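Local coordinates for oxidoreductase (Corynebacterium diphtheriae, PDB 3K1Y), which probably acts as an FMN-dependent oxidoreductase of the NADPH-dependent FMN reductase family, at residues S33-E47 against I175-V187. Sequence-based numbering, arbitrary orientation.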
loop_
_atom_site.group_PDB
_atom_site.type_symbol
_atom_site.label_atom_id
_atom_site.label_comp_id
_atom_site.label_asym_id
_atom_site.label_seq_id
_atom_site.Cartn_x
_atom_site.Cartn_y
_atom_site.Cartn_z
ATOM N N SER A 33 0.481 27.082 -1.952
ATOM C CA SER A 33 -0.219 27.302 -0.697
ATOM C C SER A 33 0.608 26.708 0.418
ATOM O O SER A 33 0.766 27.313 1.480
ATOM C CB SER A 33 -1.597 26.641 -0.706
ATOM O OG SER A 33 -2.518 27.415 -1.452
ATOM N N ILE A 34 1.157 25.526 0.169
ATOM C CA ILE A 34 1.954 24.869 1.188
ATOM C C ILE A 34 3.214 25.663 1.527
ATOM O O ILE A 34 3.472 25.927 2.698
ATOM C CB ILE A 34 2.336 23.421 0.776
ATOM C CG1 ILE A 34 1.068 22.592 0.558
ATOM C CG2 ILE A 34 3.181 22.770 1.877
ATOM C CD1 ILE A 34 1.310 21.114 0.345
ATOM N N SER A 35 3.988 26.069 0.523
ATOM C CA SER A 35 5.215 26.810 0.818
ATOM C C SER A 35 4.967 28.195 1.400
ATOM O O SER A 35 5.812 28.717 2.122
ATOM C CB SER A 35 6.120 26.899 -0.416
ATOM O OG SER A 35 5.387 27.229 -1.572
ATOM N N GLU A 36 3.817 28.788 1.093
ATOM C CA GLU A 36 3.473 30.103 1.634
ATOM C C GLU A 36 3.208 29.943 3.126
ATOM O O GLU A 36 3.678 30.729 3.943
ATOM C CB GLU A 36 2.227 30.664 0.947
ATOM C CG GLU A 36 2.525 31.774 -0.052
ATOM C CD GLU A 36 1.884 31.542 -1.420
ATOM O OE1 GLU A 36 0.643 31.370 -1.494
ATOM O OE2 GLU A 36 2.632 31.538 -2.426
ATOM N N ALA A 37 2.454 28.908 3.479
ATOM C CA ALA A 37 2.148 28.640 4.875
ATOM C C ALA A 37 3.448 28.272 5.610
ATOM O O ALA A 37 3.650 28.652 6.766
ATOM C CB ALA A 37 1.127 27.509 4.978
ATOM N N VAL A 38 4.336 27.543 4.939
ATOM C CA VAL A 38 5.597 27.181 5.569
ATOM C C VAL A 38 6.374 28.476 5.827
ATOM O O VAL A 38 6.960 28.656 6.897
ATOM C CB VAL A 38 6.459 26.247 4.677
ATOM C CG1 VAL A 38 7.715 25.832 5.428
ATOM C CG2 VAL A 38 5.675 25.013 4.284
ATOM N N THR A 39 6.369 29.375 4.843
ATOM C CA THR A 39 7.071 30.642 4.979
ATOM C C THR A 39 6.547 31.403 6.189
ATOM O O THR A 39 7.323 31.962 6.961
ATOM C CB THR A 39 6.915 31.522 3.721
ATOM O OG1 THR A 39 7.526 30.863 2.605
ATOM C CG2 THR A 39 7.592 32.869 3.921
ATOM N N ALA A 40 5.232 31.412 6.364
ATOM C CA ALA A 40 4.646 32.106 7.500
ATOM C C ALA A 40 5.053 31.410 8.795
ATOM O O ALA A 40 5.434 32.068 9.765
ATOM C CB ALA A 40 3.124 32.145 7.374
ATOM N N ALA A 41 4.972 30.082 8.802
ATOM C CA ALA A 41 5.317 29.291 9.983
ATOM C C ALA A 41 6.763 29.506 10.448
ATOM O O ALA A 41 7.033 29.540 11.657
ATOM C CB ALA A 41 5.064 27.806 9.710
ATOM N N VAL A 42 7.692 29.635 9.500
ATOM C CA VAL A 42 9.091 29.870 9.852
ATOM C C VAL A 42 9.238 31.317 10.327
ATOM O O VAL A 42 10.083 31.634 11.174
ATOM C CB VAL A 42 10.020 29.656 8.662
ATOM C CG1 VAL A 42 11.410 30.185 8.993
ATOM C CG2 VAL A 42 10.085 28.186 8.324
ATOM N N SER A 43 8.402 32.190 9.776
ATOM C CA SER A 43 8.419 33.586 10.153
ATOM C C SER A 43 7.956 33.680 11.601
ATOM O O SER A 43 8.528 34.418 12.392
ATOM C CB SER A 43 7.491 34.386 9.236
ATOM O OG SER A 43 7.457 35.749 9.612
ATOM N N ALA A 44 6.926 32.911 11.949
ATOM C CA ALA A 44 6.391 32.909 13.314
ATOM C C ALA A 44 7.422 32.387 14.312
ATOM O O ALA A 44 7.392 32.719 15.498
ATOM C CB ALA A 44 5.130 32.068 13.385
ATOM N N ARG A 45 8.346 31.570 13.832
ATOM C CA ARG A 45 9.365 31.056 14.722
ATOM C C ARG A 45 10.604 31.957 14.758
ATOM O O ARG A 45 11.642 31.585 15.282
ATOM C CB ARG A 45 9.688 29.608 14.336
ATOM C CG ARG A 45 8.619 28.644 14.862
ATOM C CD ARG A 45 8.587 27.330 14.117
ATOM N NE ARG A 45 7.402 27.255 13.273
ATOM C CZ ARG A 45 6.291 26.604 13.588
ATOM N NH1 ARG A 45 6.194 25.947 14.737
ATOM N NH2 ARG A 45 5.268 26.625 12.750
ATOM N N GLY A 46 10.473 33.159 14.205
ATOM C CA GLY A 46 11.570 34.114 14.225
ATOM C C GLY A 46 12.592 34.101 13.098
ATOM O O GLY A 46 13.564 34.860 13.145
ATOM N N GLU A 47 12.381 33.269 12.081
ATOM C CA GLU A 47 13.332 33.200 10.981
ATOM C C GLU A 47 12.787 33.504 9.591
ATOM O O GLU A 47 11.591 33.728 9.412
ATOM C CB GLU A 47 14.024 31.840 10.990
ATOM C CG GLU A 47 15.085 31.753 12.058
ATOM C CD GLU A 47 15.832 30.454 12.024
ATOM O OE1 GLU A 47 15.335 29.470 12.608
ATOM O OE2 GLU A 47 16.912 30.416 11.402
ATOM N N ILE A 175 -3.482 22.660 6.102
ATOM C CA ILE A 175 -2.233 23.055 5.450
ATOM C C ILE A 175 -1.317 23.693 6.502
ATOM O O ILE A 175 -0.129 23.389 6.577
ATOM C CB ILE A 175 -2.497 24.074 4.317
ATOM C CG1 ILE A 175 -3.287 23.405 3.184
ATOM C CG2 ILE A 175 -1.181 24.636 3.805
ATOM C CD1 ILE A 175 -3.612 24.320 2.024
ATOM N N ALA A 176 -1.889 24.568 7.325
ATOM C CA ALA A 176 -1.132 25.231 8.378
ATOM C C ALA A 176 -0.503 24.203 9.322
ATOM O O ALA A 176 0.665 24.336 9.696
ATOM C CB ALA A 176 -2.034 26.182 9.159
ATOM N N ARG A 177 -1.264 23.174 9.700
ATOM C CA ARG A 177 -0.726 22.148 10.594
ATOM C C ARG A 177 0.521 21.506 9.991
ATOM O O ARG A 177 1.555 21.412 10.651
ATOM C CB ARG A 177 -1.768 21.067 10.890
ATOM C CG ARG A 177 -1.248 19.978 11.826
ATOM C CD ARG A 177 -2.307 18.932 12.116
ATOM N NE ARG A 177 -3.514 19.546 12.652
ATOM C CZ ARG A 177 -4.646 18.897 12.898
ATOM N NH1 ARG A 177 -4.736 17.594 12.657
ATOM N NH2 ARG A 177 -5.689 19.558 13.383
ATOM N N ALA A 178 0.418 21.060 8.739
ATOM C CA ALA A 178 1.565 20.461 8.053
ATOM C C ALA A 178 2.682 21.505 7.988
ATOM O O ALA A 178 3.853 21.206 8.223
ATOM C CB ALA A 178 1.177 20.037 6.654
ATOM N N ALA A 179 2.309 22.735 7.668
ATOM C CA ALA A 179 3.278 23.823 7.599
ATOM C C ALA A 179 3.996 23.982 8.947
ATOM O O ALA A 179 5.225 24.095 8.999
ATOM C CB ALA A 179 2.576 25.121 7.223
ATOM N N GLY A 180 3.223 23.986 10.029
ATOM C CA GLY A 180 3.798 24.128 11.350
ATOM C C GLY A 180 4.708 22.965 11.679
ATOM O O GLY A 180 5.812 23.153 12.203
ATOM N N GLU A 181 4.252 21.754 11.378
ATOM C CA GLU A 181 5.050 20.565 11.648
ATOM C C GLU A 181 6.393 20.683 10.937
ATOM O O GLU A 181 7.451 20.489 11.539
ATOM C CB GLU A 181 4.316 19.305 11.172
ATOM C CG GLU A 181 3.319 18.732 12.170
ATOM C CD GLU A 181 2.291 17.810 11.511
ATOM O OE1 GLU A 181 2.684 16.974 10.666
ATOM O OE2 GLU A 181 1.087 17.921 11.843
ATOM N N LEU A 182 6.348 21.020 9.653
ATOM C CA LEU A 182 7.566 21.152 8.874
ATOM C C LEU A 182 8.426 22.324 9.371
ATOM O O LEU A 182 9.658 22.211 9.434
ATOM C CB LEU A 182 7.213 21.317 7.392
ATOM C CG LEU A 182 8.336 21.423 6.358
ATOM C CD1 LEU A 182 9.338 20.288 6.512
ATOM C CD2 LEU A 182 7.720 21.392 4.976
ATOM N N ALA A 183 7.783 23.428 9.748
ATOM C CA ALA A 183 8.514 24.599 10.234
ATOM C C ALA A 183 9.316 24.275 11.488
ATOM O O ALA A 183 10.426 24.776 11.665
ATOM C CB ALA A 183 7.557 25.755 10.506
ATOM N N SER A 184 8.760 23.445 12.362
ATOM C CA SER A 184 9.475 23.081 13.571
ATOM C C SER A 184 10.747 22.317 13.252
ATOM O O SER A 184 11.805 22.620 13.807
ATOM C CB SER A 184 8.596 22.246 14.502
ATOM O OG SER A 184 7.832 23.088 15.338
ATOM N N LEU A 185 10.652 21.315 12.380
ATOM C CA LEU A 185 11.841 20.546 12.016
ATOM C C LEU A 185 12.859 21.489 11.371
ATOM O O LEU A 185 14.057 21.408 11.638
ATOM C CB LEU A 185 11.496 19.412 11.034
ATOM C CG LEU A 185 10.927 18.059 11.505
ATOM C CD1 LEU A 185 10.830 17.993 13.021
ATOM C CD2 LEU A 185 9.565 17.844 10.868
ATOM N N ILE A 186 12.370 22.404 10.541
ATOM C CA ILE A 186 13.245 23.348 9.857
ATOM C C ILE A 186 14.103 24.237 10.763
ATOM O O ILE A 186 15.311 24.357 10.546
ATOM C CB ILE A 186 12.438 24.253 8.883
ATOM C CG1 ILE A 186 11.878 23.391 7.745
ATOM C CG2 ILE A 186 13.330 25.387 8.347
ATOM C CD1 ILE A 186 11.267 24.162 6.621
ATOM N N VAL A 187 13.498 24.858 11.772
ATOM C CA VAL A 187 14.255 25.750 12.652
ATOM C C VAL A 187 15.000 24.992 13.732
ATOM O O VAL A 187 15.855 25.547 14.415
ATOM C CB VAL A 187 13.336 26.810 13.314
ATOM C CG1 VAL A 187 12.572 27.562 12.238
ATOM C CG2 VAL A 187 12.378 26.147 14.306
#
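Helices 33-44 and 175-187 run in the same general sense and cross at -52°, their axes 8.2 Å apart, with Val38 and Ala179 closest at 4.6 Å between CA atoms. Small residues permit this approach. Ala179 CB comes up against the backbone of the other helix and meets Ala37 CB at 3.6 Å, while Ala41 CB lies against Ala183 CB on the next turn. Toward Ser33, the CG2 branch of Ile175 fills the space beside Ala37 CB (3.9 Å), and its CD1 reaches Ser33 CB. On the side turned to the sheet, with CG1 anti to the backbone N (chi1 -176°), Val38 presents that methyl to Ile186 CD1, the two side chains crossing at about a right angle; Val38 CG2 meets Leu182 CD2. A Schellman motif with Gly46 (positive phi) at C-prime closes the first helix, and just before it Arg45 folds back over the second helix through a bend at chi3. Its NE donates to Ala41 O (2.8 Å) from above the carbonyl plane, with a bent N-H...O angle of 138°. One guanidinium face looks onto Gly180 O and Ser184 N, both offset toward the rim of the group, and NH2 comes within 3.2 Å of Gly180 CA. Glu47 crosses Val187 with OE1 3.4 Å from CG1, while OE2 forms a salt bridge with Arg12. Val38 and Leu182 also touch strands 12-18 and 120-127, respectively, so the pair covers one side of the five-stranded parallel sheet, whose 2-1-3-4-5 order is that of a flavodoxin-like fold.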